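Local coordinates for protein fusolin (Unidentified entomopoxvirus, PDB 4YN2) that forms the crystalline spindles by which an insect poxvirus enhances virulence, probably attacking chitin as a lytic polysaccharide monooxygenase, at residues S15-W20 with G27-M32; D42-E47 with T52-A57; G166-I171 with V207-W212; P180-S185 with V192-V197. All coordinates share one frame; numbering follows the deposited sequence.

Contact 1: residues S15-W20 with G27-M32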
loop_
_atom_site.group_PDB
_atom_site.type_symbol
_atom_site.label_atom_id
_atom_site.label_comp_id
_atom_site.label_asym_id
_atom_site.label_seq_id
_atom_site.Cartn_x
_atom_site.Cartn_y
_atom_site.Cartn_z
ATOM N N SER A 15 -3.781 -11.445 -3.194
ATOM C CA SER A 15 -4.391 -12.468 -4.049
ATOM C C SER A 15 -3.376 -13.384 -4.732
ATOM O O SER A 15 -3.784 -14.405 -5.265
ATOM C CB SER A 15 -5.282 -11.834 -5.105
ATOM O OG SER A 15 -4.496 -11.116 -6.034
ATOM N N MET A 16 -2.085 -13.049 -4.726
ATOM C CA MET A 16 -1.054 -13.932 -5.280
ATOM C C MET A 16 -0.646 -15.003 -4.256
ATOM O O MET A 16 0.083 -15.919 -4.612
ATOM C CB MET A 16 0.169 -13.122 -5.713
ATOM C CG MET A 16 -0.144 -12.175 -6.863
ATOM S SD MET A 16 1.236 -11.180 -7.471
ATOM C CE MET A 16 1.986 -10.737 -6.002
ATOM N N GLU A 17 -1.110 -14.892 -2.999
ATOM C CA GLU A 17 -0.832 -15.867 -1.936
ATOM C C GLU A 17 -1.694 -17.126 -2.075
ATOM O O GLU A 17 -2.715 -17.101 -2.757
ATOM C CB GLU A 17 -1.115 -15.227 -0.569
ATOM C CG GLU A 17 -0.149 -14.108 -0.217
ATOM C CD GLU A 17 1.043 -14.542 0.613
ATOM O OE1 GLU A 17 1.324 -15.758 0.688
ATOM O OE2 GLU A 17 1.647 -13.667 1.266
ATOM N N SER A 18 -1.313 -18.216 -1.391
ATOM C CA SER A 18 -2.100 -19.460 -1.424
ATOM C C SER A 18 -3.265 -19.353 -0.433
ATOM O O SER A 18 -3.244 -19.971 0.631
ATOM C CB SER A 18 -1.221 -20.671 -1.103
ATOM O OG SER A 18 -1.957 -21.883 -1.121
ATOM N N PHE A 19 -4.278 -18.556 -0.784
ATOM C CA PHE A 19 -5.442 -18.310 0.076
ATOM C C PHE A 19 -6.569 -19.314 -0.159
ATOM O O PHE A 19 -7.496 -19.338 0.643
ATOM C CB PHE A 19 -5.979 -16.878 -0.126
ATOM C CG PHE A 19 -6.628 -16.576 -1.457
ATOM C CD1 PHE A 19 -7.990 -16.762 -1.640
ATOM C CD2 PHE A 19 -5.911 -15.958 -2.475
ATOM C CE1 PHE A 19 -8.595 -16.455 -2.858
ATOM C CE2 PHE A 19 -6.523 -15.650 -3.692
ATOM C CZ PHE A 19 -7.862 -15.889 -3.867
ATOM N N TRP A 20 -6.524 -20.110 -1.248
ATOM C CA TRP A 20 -7.584 -21.076 -1.558
ATOM C C TRP A 20 -7.523 -22.304 -0.652
ATOM O O TRP A 20 -8.555 -22.900 -0.363
ATOM C CB TRP A 20 -7.497 -21.533 -3.027
ATOM C CG TRP A 20 -7.779 -20.446 -4.013
ATOM C CD1 TRP A 20 -6.896 -19.844 -4.856
ATOM C CD2 TRP A 20 -9.043 -19.831 -4.248
ATOM N NE1 TRP A 20 -7.531 -18.865 -5.582
ATOM C CE2 TRP A 20 -8.855 -18.849 -5.241
ATOM C CE3 TRP A 20 -10.322 -20.011 -3.709
ATOM C CZ2 TRP A 20 -9.900 -18.055 -5.711
ATOM C CZ3 TRP A 20 -11.347 -19.199 -4.149
ATOM C CH2 TRP A 20 -11.133 -18.240 -5.141
ATOM N N GLY A 27 -2.032 -20.958 4.605
ATOM C CA GLY A 27 -1.105 -21.001 3.474
ATOM C C GLY A 27 -0.592 -19.617 3.076
ATOM O O GLY A 27 0.305 -19.511 2.232
ATOM N N ILE A 28 -1.183 -18.539 3.643
ATOM C CA ILE A 28 -0.802 -17.146 3.349
ATOM C C ILE A 28 0.430 -16.823 4.212
ATOM O O ILE A 28 0.346 -16.880 5.435
ATOM C CB ILE A 28 -1.989 -16.172 3.616
ATOM C CG1 ILE A 28 -3.244 -16.563 2.795
ATOM C CG2 ILE A 28 -1.600 -14.731 3.317
ATOM C CD1 ILE A 28 -4.547 -16.010 3.352
ATOM N N THR A 29 1.566 -16.527 3.586
ATOM C CA THR A 29 2.821 -16.271 4.303
ATOM C C THR A 29 2.869 -14.862 4.866
ATOM O O THR A 29 3.299 -14.679 5.998
ATOM C CB THR A 29 4.006 -16.531 3.366
ATOM O OG1 THR A 29 3.873 -17.856 2.843
ATOM C CG2 THR A 29 5.350 -16.388 4.070
ATOM N N ASP A 30 2.494 -13.858 4.077
ATOM C CA ASP A 30 2.544 -12.490 4.563
ATOM C C ASP A 30 1.622 -12.304 5.744
ATOM O O ASP A 30 0.431 -12.558 5.596
ATOM C CB ASP A 30 2.181 -11.496 3.478
ATOM C CG ASP A 30 2.287 -10.091 4.017
ATOM O OD1 ASP A 30 3.413 -9.557 4.051
ATOM O OD2 ASP A 30 1.241 -9.505 4.345
ATOM N N PRO A 31 2.127 -11.853 6.919
ATOM C CA PRO A 31 1.242 -11.727 8.084
ATOM C C PRO A 31 0.050 -10.787 7.886
ATOM O O PRO A 31 -0.986 -11.051 8.473
ATOM C CB PRO A 31 2.170 -11.182 9.173
ATOM C CG PRO A 31 3.515 -11.596 8.767
ATOM C CD PRO A 31 3.526 -11.547 7.282
ATOM N N MET A 32 0.184 -9.687 7.115
ATOM C CA MET A 32 -0.956 -8.766 6.970
ATOM C C MET A 32 -1.988 -9.335 6.033
ATOM O O MET A 32 -3.181 -9.186 6.307
ATOM C CB MET A 32 -0.531 -7.359 6.539
ATOM C CG MET A 32 0.123 -6.573 7.644
ATOM S SD MET A 32 -0.727 -6.554 9.258
ATOM C CE MET A 32 -2.281 -5.832 8.793
HETATM O O HOH W 1 1.162 -18.138 -0.004
HETATM O O HOH W 2 -4.379 -20.549 3.067
#
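A single carboxylate, that of Glu17, collects the backbone N-H groups of two consecutive residues, Thr29 and Asp30, where the chain is about to enter helix 31-48. Each oxygen takes one. Thr29 N meets OE1 of Glu17 at 3.0 Å, a fairly straight bond (161°) that arrives from above the carboxylate plane, 44° out of it. Asp30 N meets OE2 of Glu17 at 2.9 Å, nearly as straight, on the syn side and less steeply tilted. The bend of the Glu17 chain at chi2 (-94°) turns the carboxylate toward the incoming loop and lays its stem across Ile28, whose CG2 lies 3.8 Å from CD of Glu17. Further along, CD1 of Ile28 packs at 3.9 Å against CB of Phe19, while the Phe19 ring leads away to meet Phe62 of helix 51-63 edge-to-face.

Two waters bridge the backbones of Ser18 and Gly27. One accepts from Ser18 N and donates to Gly27 O, both at 2.8 Å, and also lies against the Glu17 carboxylate; the other joins Ser18 O to Gly27 N. Ser18 itself is the centre of an inverse gamma turn.

Asp30 is the N-cap of helix 31-48: its OD2 receives Cys33 N and, weakly, Met32 N, and its OD1 forms a salt bridge with Arg13. OE2 of Glu17 and OD2 of Asp30 are 5.2 Å apart, like charges not in contact, and each carboxylate has its own donors. Amide dipoles probably stabilise both negative charges; Glu17 ties the loop to the approach to the helix, while Asp30 caps the helix itself.

Contact 2: residues D42-E47 with T52-A57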
loop_
_atom_site.group_PDB
_atom_site.type_symbol
_atom_site.label_atom_id
_atom_site.label_comp_id
_atom_site.label_asym_id
_atom_site.label_seq_id
_atom_site.Cartn_x
_atom_site.Cartn_y
_atom_site.Cartn_z
ATOM N N ASP A 42 -13.226 -14.649 10.471
ATOM C CA ASP A 42 -13.705 -14.606 11.861
ATOM C C ASP A 42 -14.917 -13.689 12.014
ATOM O O ASP A 42 -15.817 -14.022 12.779
ATOM C CB ASP A 42 -12.586 -14.172 12.820
ATOM C CG ASP A 42 -11.437 -15.165 12.913
ATOM O OD1 ASP A 42 -11.624 -16.322 12.515
ATOM O OD2 ASP A 42 -10.339 -14.766 13.362
ATOM N N LYS A 43 -14.975 -12.567 11.276
ATOM C CA LYS A 43 -16.118 -11.644 11.325
ATOM C C LYS A 43 -17.401 -12.358 10.884
ATOM O O LYS A 43 -18.426 -12.284 11.574
ATOM C CB LYS A 43 -15.845 -10.421 10.432
ATOM C CG LYS A 43 -16.956 -9.406 10.323
ATOM C CD LYS A 43 -16.465 -8.199 9.533
ATOM C CE LYS A 43 -17.578 -7.265 9.163
ATOM N NZ LYS A 43 -17.100 -6.179 8.277
ATOM N N VAL A 44 -17.327 -13.067 9.746
ATOM C CA VAL A 44 -18.470 -13.779 9.180
ATOM C C VAL A 44 -18.791 -15.043 10.008
ATOM O O VAL A 44 -19.967 -15.324 10.226
ATOM C CB VAL A 44 -18.241 -14.087 7.685
ATOM C CG1 VAL A 44 -19.327 -15.008 7.131
ATOM C CG2 VAL A 44 -18.189 -12.783 6.889
ATOM N N LEU A 45 -17.775 -15.766 10.491
ATOM C CA LEU A 45 -17.983 -16.948 11.338
ATOM C C LEU A 45 -18.753 -16.569 12.616
ATOM O O LEU A 45 -19.670 -17.279 13.010
ATOM C CB LEU A 45 -16.631 -17.585 11.712
ATOM C CG LEU A 45 -16.671 -18.893 12.520
ATOM C CD1 LEU A 45 -17.128 -20.054 11.667
ATOM C CD2 LEU A 45 -15.307 -19.209 13.098
ATOM N N ASP A 46 -18.401 -15.436 13.235
ATOM C CA ASP A 46 -19.050 -14.958 14.460
ATOM C C ASP A 46 -20.477 -14.438 14.247
ATOM O O ASP A 46 -21.249 -14.467 15.202
ATOM C CB ASP A 46 -18.215 -13.839 15.109
ATOM C CG ASP A 46 -16.914 -14.311 15.713
ATOM O OD1 ASP A 46 -16.704 -15.540 15.783
ATOM O OD2 ASP A 46 -16.114 -13.452 16.141
ATOM N N GLU A 47 -20.829 -13.937 13.051
ATOM C CA GLU A 47 -22.170 -13.390 12.812
ATOM C C GLU A 47 -23.162 -14.463 12.329
ATOM O O GLU A 47 -24.318 -14.431 12.750
ATOM C CB GLU A 47 -22.113 -12.200 11.824
ATOM C CG GLU A 47 -22.229 -12.519 10.344
ATOM C CD GLU A 47 -21.987 -11.334 9.427
ATOM O OE1 GLU A 47 -22.860 -11.064 8.571
ATOM O OE2 GLU A 47 -20.932 -10.674 9.566
ATOM N N THR A 52 -18.612 -22.497 6.057
ATOM C CA THR A 52 -18.648 -22.373 4.595
ATOM C C THR A 52 -18.786 -20.897 4.182
ATOM O O THR A 52 -18.119 -20.474 3.240
ATOM C CB THR A 52 -19.768 -23.236 3.992
ATOM O OG1 THR A 52 -19.414 -24.607 4.161
ATOM C CG2 THR A 52 -19.992 -22.961 2.509
ATOM N N ASP A 53 -19.641 -20.131 4.882
ATOM C CA ASP A 53 -19.831 -18.705 4.610
ATOM C C ASP A 53 -18.573 -17.917 4.965
ATOM O O ASP A 53 -18.206 -17.005 4.228
ATOM C CB ASP A 53 -21.021 -18.146 5.401
ATOM C CG ASP A 53 -22.370 -18.728 5.013
ATOM O OD1 ASP A 53 -22.465 -19.341 3.925
ATOM O OD2 ASP A 53 -23.333 -18.552 5.785
ATOM N N ALA A 54 -17.916 -18.274 6.083
ATOM C CA ALA A 54 -16.681 -17.629 6.526
ATOM C C ALA A 54 -15.574 -17.816 5.488
ATOM O O ALA A 54 -14.944 -16.838 5.099
ATOM C CB ALA A 54 -16.244 -18.193 7.873
ATOM N N ILE A 55 -15.413 -19.053 4.975
ATOM C CA ILE A 55 -14.430 -19.367 3.932
ATOM C C ILE A 55 -14.745 -18.588 2.655
ATOM O O ILE A 55 -13.855 -17.976 2.084
ATOM C CB ILE A 55 -14.377 -20.887 3.608
ATOM C CG1 ILE A 55 -13.920 -21.721 4.812
ATOM C CG2 ILE A 55 -13.468 -21.146 2.396
ATOM C CD1 ILE A 55 -14.317 -23.263 4.691
ATOM N N SER A 56 -16.002 -18.640 2.197
ATOM C CA SER A 56 -16.404 -17.981 0.959
ATOM C C SER A 56 -16.228 -16.461 1.024
ATOM O O SER A 56 -15.806 -15.869 0.034
ATOM C CB SER A 56 -17.852 -18.309 0.619
ATOM O OG SER A 56 -17.993 -19.699 0.368
ATOM N N ALA A 57 -16.582 -15.835 2.163
ATOM C CA ALA A 57 -16.428 -14.386 2.329
ATOM C C ALA A 57 -14.955 -13.976 2.305
ATOM O O ALA A 57 -14.603 -13.012 1.629
ATOM C CB ALA A 57 -17.061 -13.934 3.623
#
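The antiparallel helical hairpin made by helix 31-48 and helix 51-63, joined by a very short turn, is pinned near its closed end by Val44, which enters between Asp53, Ala54 and Ala57. Here the axes of these two short segments come within 7.9 Å and run at 154° to each other, and CA of Val44 lies only 5.0 Å from CA of Ala54. The two methyls of Val44 divide the work. With chi1 at 172°, CG1 is placed anti to the backbone N and rests 3.7 Å from the carbonyl O of Asp53, whereas CG2 touches CB of Ala57 at 3.6 Å, one turn further along the partner helix. Leu45 contributes the base of its side chain, its CB lying 3.9 Å from CB of Ala54.

Trp99, from a loop, covers Val44, Asp53 and Ala57 together, so the seam continues into a third part of the fold. On the partner helix, Ser56 OG returns to Thr52 O, joining the helical N-H of Ser56 from the opposite face of that carbonyl.

The contact between the two segments rests on apolar packing, and the small alanine methyls let the helices approach closely around one branched valine.

Contact 3: residues G166-I171 with V207-W212; sequences GNLDLI and VLYVRW
Leu168 turns CG anti to its carbonyl carbon (chi1 -78°), while Tyr209 swings CG to lie opposite its backbone N (chi1 -168°), and these two settings bring the two side chains together, crossing at about a right angle. CD1 of Leu168 does the touching: it stands 3.7 Å from CD2 of Tyr209, approaching the ring obliquely, and 4.0 Å from the CB of Tyr209, so the methyl sits in the corner between ring and stem. The phenol end leads on to a different partner, its OH being hydrogen-bonded to Leu91 O, and Leu91 also packs on Leu168.

The two strands are not neighbours. Strand 145-152 lies between 168-174 and 206-214 and pairs antiparallel with each, so the side chains meet across a middle strand of the curled sheet in the beta-sandwich core of this family. On the other face of that sheet, CD1 of Ile171 comes to 4.4 Å from CD2 of Leu208, a looser contact; both residues pack on Ile151 of the middle strand and on Ile199 of the facing sheet. Leu170, its CB pointing away from strand 206-214, instead touches an N-acetylglucosamine of the glycan, probably N-linked at Asn173.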
loop_
_atom_site.group_PDB
_atom_site.type_symbol
_atom_site.label_atom_id
_atom_site.label_comp_id
_atom_site.label_asym_id
_atom_site.label_seq_id
_atom_site.Cartn_x
_atom_site.Cartn_y
_atom_site.Cartn_z
ATOM N N GLY A 166 -9.763 12.347 5.044
ATOM C CA GLY A 166 -9.163 13.374 5.881
ATOM C C GLY A 166 -7.655 13.333 5.993
ATOM O O GLY A 166 -7.065 14.340 6.384
ATOM N N ASN A 167 -7.002 12.181 5.692
ATOM C CA ASN A 167 -5.541 12.114 5.758
ATOM C C ASN A 167 -4.945 11.788 4.384
ATOM O O ASN A 167 -3.792 11.357 4.302
ATOM C CB ASN A 167 -5.040 11.164 6.857
ATOM C CG ASN A 167 -5.421 9.716 6.719
ATOM O OD1 ASN A 167 -5.894 9.257 5.686
ATOM N ND2 ASN A 167 -5.233 8.965 7.772
ATOM N N LEU A 168 -5.692 12.096 3.309
ATOM C CA LEU A 168 -5.249 11.929 1.930
ATOM C C LEU A 168 -5.138 13.277 1.240
ATOM O O LEU A 168 -5.999 14.127 1.428
ATOM C CB LEU A 168 -6.233 11.050 1.135
ATOM C CG LEU A 168 -6.172 9.548 1.352
ATOM C CD1 LEU A 168 -7.261 8.877 0.540
ATOM C CD2 LEU A 168 -4.787 8.988 1.023
ATOM N N ASP A 169 -4.109 13.434 0.396
ATOM C CA ASP A 169 -3.851 14.623 -0.420
ATOM C C ASP A 169 -3.898 14.247 -1.890
ATOM O O ASP A 169 -3.187 13.317 -2.264
ATOM C CB ASP A 169 -2.451 15.175 -0.126
ATOM C CG ASP A 169 -2.260 15.810 1.225
ATOM O OD1 ASP A 169 -3.221 16.417 1.734
ATOM O OD2 ASP A 169 -1.132 15.766 1.740
ATOM N N LEU A 170 -4.659 14.977 -2.730
ATOM C CA LEU A 170 -4.701 14.691 -4.166
ATOM C C LEU A 170 -3.400 15.155 -4.807
ATOM O O LEU A 170 -3.017 16.303 -4.606
ATOM C CB LEU A 170 -5.901 15.387 -4.821
ATOM C CG LEU A 170 -6.075 15.202 -6.346
ATOM C CD1 LEU A 170 -6.556 13.817 -6.689
ATOM C CD2 LEU A 170 -7.065 16.195 -6.872
ATOM N N ILE A 171 -2.696 14.269 -5.534
ATOM C CA ILE A 171 -1.444 14.639 -6.222
ATOM C C ILE A 171 -1.550 14.472 -7.743
ATOM O O ILE A 171 -0.650 14.914 -8.448
ATOM C CB ILE A 171 -0.226 13.848 -5.664
ATOM C CG1 ILE A 171 -0.381 12.315 -5.838
ATOM C CG2 ILE A 171 -0.011 14.225 -4.190
ATOM C CD1 ILE A 171 0.886 11.517 -5.616
ATOM N N VAL A 207 0.869 5.420 1.779
ATOM C CA VAL A 207 -0.109 4.732 0.957
ATOM C C VAL A 207 -0.533 5.637 -0.174
ATOM O O VAL A 207 -0.957 6.763 0.082
ATOM C CB VAL A 207 -1.357 4.276 1.766
ATOM C CG1 VAL A 207 -2.414 3.652 0.847
ATOM C CG2 VAL A 207 -0.973 3.302 2.864
ATOM N N LEU A 208 -0.487 5.134 -1.413
ATOM C CA LEU A 208 -1.080 5.820 -2.558
ATOM C C LEU A 208 -2.474 5.273 -2.709
ATOM O O LEU A 208 -2.669 4.066 -2.561
ATOM C CB LEU A 208 -0.309 5.610 -3.856
ATOM C CG LEU A 208 1.129 6.039 -3.894
ATOM C CD1 LEU A 208 1.775 5.531 -5.168
ATOM C CD2 LEU A 208 1.251 7.550 -3.795
ATOM N N TYR A 209 -3.453 6.135 -2.919
ATOM C CA TYR A 209 -4.830 5.725 -3.144
ATOM C C TYR A 209 -5.129 6.076 -4.573
ATOM O O TYR A 209 -5.119 7.257 -4.922
ATOM C CB TYR A 209 -5.783 6.408 -2.172
ATOM C CG TYR A 209 -7.180 5.823 -2.146
ATOM C CD1 TYR A 209 -7.381 4.468 -1.915
ATOM C CD2 TYR A 209 -8.299 6.648 -2.167
ATOM C CE1 TYR A 209 -8.650 3.942 -1.752
ATOM C CE2 TYR A 209 -9.580 6.129 -2.005
ATOM C CZ TYR A 209 -9.753 4.773 -1.809
ATOM O OH TYR A 209 -11.021 4.276 -1.641
ATOM N N VAL A 210 -5.278 5.062 -5.419
ATOM C CA VAL A 210 -5.509 5.239 -6.851
ATOM C C VAL A 210 -6.962 4.982 -7.140
ATOM O O VAL A 210 -7.491 3.936 -6.772
ATOM C CB VAL A 210 -4.596 4.311 -7.698
ATOM C CG1 VAL A 210 -4.820 4.546 -9.187
ATOM C CG2 VAL A 210 -3.122 4.501 -7.340
ATOM N N ARG A 211 -7.598 5.919 -7.815
ATOM C CA ARG A 211 -8.998 5.837 -8.185
ATOM C C ARG A 211 -9.119 5.883 -9.690
ATOM O O ARG A 211 -8.672 6.850 -10.299
ATOM C CB ARG A 211 -9.771 6.985 -7.557
ATOM C CG ARG A 211 -11.234 7.059 -7.948
ATOM C CD ARG A 211 -11.835 8.344 -7.441
ATOM N NE ARG A 211 -13.246 8.431 -7.792
ATOM C CZ ARG A 211 -13.953 9.549 -7.889
ATOM N NH1 ARG A 211 -13.388 10.727 -7.654
ATOM N NH2 ARG A 211 -15.240 9.500 -8.217
ATOM N N TRP A 212 -9.720 4.852 -10.282
ATOM C CA TRP A 212 -10.012 4.810 -11.710
ATOM C C TRP A 212 -11.510 4.989 -11.837
ATOM O O TRP A 212 -12.262 4.087 -11.493
ATOM C CB TRP A 212 -9.539 3.500 -12.321
ATOM C CG TRP A 212 -9.715 3.428 -13.805
ATOM C CD1 TRP A 212 -9.730 4.466 -14.691
ATOM C CD2 TRP A 212 -9.970 2.251 -14.566
ATOM N NE1 TRP A 212 -9.888 3.995 -15.965
ATOM C CE2 TRP A 212 -10.028 2.634 -15.923
ATOM C CE3 TRP A 212 -10.118 0.899 -14.239
ATOM C CZ2 TRP A 212 -10.218 1.717 -16.949
ATOM C CZ3 TRP A 212 -10.331 -0.010 -15.257
ATOM C CH2 TRP A 212 -10.372 0.397 -16.594
#

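Contact 4: residues P180-S185 with V192-V197. With EDO (1,2-ethanediol), chain D.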
loop_
_atom_site.group_PDB
_atom_site.type_symbol
_atom_site.label_atom_id
_atom_site.label_comp_id
_atom_site.label_asym_id
_atom_site.label_seq_id
_atom_site.Cartn_x
_atom_site.Cartn_y
_atom_site.Cartn_z
ATOM N N PRO A 180 1.232 -0.198 -24.637
ATOM C CA PRO A 180 1.793 -1.547 -24.488
ATOM C C PRO A 180 2.527 -1.700 -23.158
ATOM O O PRO A 180 3.097 -0.727 -22.650
ATOM C CB PRO A 180 2.787 -1.652 -25.659
ATOM C CG PRO A 180 2.420 -0.568 -26.592
ATOM C CD PRO A 180 1.901 0.527 -25.735
ATOM N N ARG A 181 2.553 -2.912 -22.621
ATOM C CA ARG A 181 3.294 -3.190 -21.390
ATOM C C ARG A 181 4.769 -3.074 -21.632
ATOM O O ARG A 181 5.239 -3.430 -22.713
ATOM C CB ARG A 181 3.039 -4.621 -20.875
ATOM C CG ARG A 181 1.680 -4.864 -20.265
ATOM C CD ARG A 181 1.554 -6.297 -19.782
ATOM N NE ARG A 181 1.533 -7.255 -20.890
ATOM C CZ ARG A 181 1.478 -8.578 -20.757
ATOM N NH1 ARG A 181 1.418 -9.131 -19.551
ATOM N NH2 ARG A 181 1.455 -9.360 -21.833
ATOM N N LEU A 182 5.513 -2.655 -20.626
ATOM C CA LEU A 182 6.964 -2.637 -20.716
ATOM C C LEU A 182 7.497 -4.033 -20.373
ATOM O O LEU A 182 6.764 -4.829 -19.776
ATOM C CB LEU A 182 7.545 -1.603 -19.755
ATOM C CG LEU A 182 7.100 -0.168 -19.961
ATOM C CD1 LEU A 182 7.710 0.713 -18.911
ATOM C CD2 LEU A 182 7.479 0.327 -21.348
ATOM N N PRO A 183 8.770 -4.356 -20.689
ATOM C CA PRO A 183 9.298 -5.684 -20.313
ATOM C C PRO A 183 9.273 -5.938 -18.799
ATOM O O PRO A 183 9.439 -5.003 -18.019
ATOM C CB PRO A 183 10.748 -5.641 -20.829
ATOM C CG PRO A 183 10.731 -4.607 -21.913
ATOM C CD PRO A 183 9.789 -3.560 -21.402
ATOM N N TYR A 184 9.035 -7.199 -18.398
ATOM C CA TYR A 184 9.011 -7.680 -17.007
ATOM C C TYR A 184 7.790 -7.188 -16.212
ATOM O O TYR A 184 7.777 -7.310 -14.988
ATOM C CB TYR A 184 10.306 -7.335 -16.259
ATOM C CG TYR A 184 11.535 -7.790 -17.009
ATOM C CD1 TYR A 184 11.765 -9.138 -17.253
ATOM C CD2 TYR A 184 12.416 -6.869 -17.562
ATOM C CE1 TYR A 184 12.869 -9.563 -17.986
ATOM C CE2 TYR A 184 13.513 -7.279 -18.315
ATOM C CZ TYR A 184 13.745 -8.631 -18.513
ATOM O OH TYR A 184 14.836 -9.073 -19.227
ATOM N N SER A 185 6.734 -6.736 -16.899
ATOM C CA SER A 185 5.501 -6.321 -16.246
ATOM C C SER A 185 4.817 -7.515 -15.595
ATOM O O SER A 185 4.727 -8.573 -16.214
ATOM C CB SER A 185 4.560 -5.683 -17.262
ATOM O OG SER A 185 3.301 -5.406 -16.673
ATOM N N VAL A 192 -1.999 -1.630 -20.988
ATOM C CA VAL A 192 -2.037 -1.063 -19.637
ATOM C C VAL A 192 -2.213 0.437 -19.654
ATOM O O VAL A 192 -1.845 1.116 -20.615
ATOM C CB VAL A 192 -0.752 -1.415 -18.836
ATOM C CG1 VAL A 192 -0.743 -2.880 -18.424
ATOM C CG2 VAL A 192 0.509 -1.075 -19.619
ATOM N N TYR A 193 -2.712 0.958 -18.542
ATOM C CA TYR A 193 -2.795 2.395 -18.335
ATOM C C TYR A 193 -1.548 2.757 -17.575
ATOM O O TYR A 193 -1.416 2.373 -16.416
ATOM C CB TYR A 193 -4.066 2.784 -17.606
ATOM C CG TYR A 193 -5.296 2.604 -18.454
ATOM C CD1 TYR A 193 -5.649 3.549 -19.410
ATOM C CD2 TYR A 193 -6.113 1.491 -18.304
ATOM C CE1 TYR A 193 -6.792 3.394 -20.188
ATOM C CE2 TYR A 193 -7.265 1.332 -19.065
ATOM C CZ TYR A 193 -7.612 2.295 -19.996
ATOM O OH TYR A 193 -8.717 2.099 -20.784
ATOM N N ARG A 194 -0.583 3.371 -18.266
ATOM C CA ARG A 194 0.725 3.743 -17.724
ATOM C C ARG A 194 0.794 5.241 -17.611
ATOM O O ARG A 194 0.509 5.929 -18.592
ATOM C CB ARG A 194 1.854 3.236 -18.645
ATOM C CG ARG A 194 2.458 1.921 -18.243
ATOM C CD ARG A 194 3.799 1.681 -18.917
ATOM N NE ARG A 194 3.736 1.426 -20.364
ATOM C CZ ARG A 194 4.317 2.150 -21.326
ATOM N NH1 ARG A 194 4.974 3.268 -21.033
ATOM N NH2 ARG A 194 4.221 1.776 -22.594
ATOM N N PHE A 195 1.173 5.768 -16.446
ATOM C CA PHE A 195 1.175 7.215 -16.281
ATOM C C PHE A 195 2.226 7.669 -15.288
ATOM O O PHE A 195 2.402 7.060 -14.232
ATOM C CB PHE A 195 -0.227 7.728 -15.882
ATOM C CG PHE A 195 -0.921 7.021 -14.738
ATOM C CD1 PHE A 195 -1.412 5.733 -14.890
ATOM C CD2 PHE A 195 -1.222 7.695 -13.566
ATOM C CE1 PHE A 195 -2.083 5.097 -13.853
ATOM C CE2 PHE A 195 -1.905 7.058 -12.533
ATOM C CZ PHE A 195 -2.321 5.762 -12.676
ATOM N N THR A 196 2.921 8.755 -15.644
ATOM C CA THR A 196 4.008 9.313 -14.843
ATOM C C THR A 196 3.435 10.266 -13.818
ATOM O O THR A 196 2.882 11.296 -14.180
ATOM C CB THR A 196 5.052 9.973 -15.735
ATOM O OG1 THR A 196 5.529 8.975 -16.627
ATOM C CG2 THR A 196 6.231 10.512 -14.944
ATOM N N VAL A 197 3.569 9.907 -12.544
ATOM C CA VAL A 197 3.048 10.672 -11.426
ATOM C C VAL A 197 4.205 11.143 -10.560
ATOM O O VAL A 197 5.052 10.322 -10.176
ATOM C CB VAL A 197 2.050 9.816 -10.603
ATOM C CG1 VAL A 197 1.437 10.633 -9.464
ATOM C CG2 VAL A 197 0.950 9.262 -11.506
HETATM C C1 EDO D . 3.392 8.041 -19.780
HETATM O O1 EDO D . 3.956 7.649 -18.523
HETATM C C2 EDO D . 2.104 8.879 -19.573
HETATM O O2 EDO D . 2.216 9.710 -18.415
#
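The guanidinium of Arg194 presents its edge to Pro180 and one of its faces to Leu182, so one flat group serves both the polar and the apolar half of the contact. At the edge, NH2 and NE of Arg194 grip the same acceptor side-on: NH2 reaches Pro180 O at 2.7 Å in the carbonyl plane, and NE reaches Pro180 O at 3.2 Å, tilted from that plane and less straight. Pro180 O lies close to the guanidinium plane for both bonds, an orientation reached through the bend at chi3 of Arg194 (-70°). Over the face lies CD2 of Leu182, 3.6 Å from CZ of Arg194 and centred above it. In a second pair the stem of Arg181 crosses Val192 at about a right angle, CG of Arg181 standing 3.6 Å from CG1 of Val192, while NH1 of Arg181 is hydrogen-bonded to Cys187 O.

The segment 180-185 is the loop that leaves edge strand 178-180, with a type II turn from Leu182 to Ser185, and it folds back over strand 191-200. Further along that strand a 1,2-ethanediol, probably from the crystallisation liquor, spans Thr196: its O2 accepts from Thr196 N at 3.0 Å and its O1 pairs with Thr196 OG1.

Because NH1 of Arg194 also forms a salt bridge with Glu133, the cation is held from separate edges, which should restrict its rotation. A partly exposed arginine thereby ties a surface loop to two strands of the sheet.

In the fold
Contacts 3 and 4 belong to the facing sheets of the beta-sandwich and touch directly: CZ2 of Trp212 lies 3.7 Å from CE2 of Tyr193, and CD1 of Ile171 is 4.0 Å from CG1 of Val197, although their centres are about 20 Å apart. Contacts 1 and 2 share helix 31-48, one at its start and one near its end, with centres about 17 Å apart and no touch. Contact 3 includes Leu170, one of the residues around the glycan. The zinc ion, outside all four contacts, is held by His1 and His142, which match the histidine brace that binds copper in lytic polysaccharide monooxygenases; it probably occupies the active-site metal position.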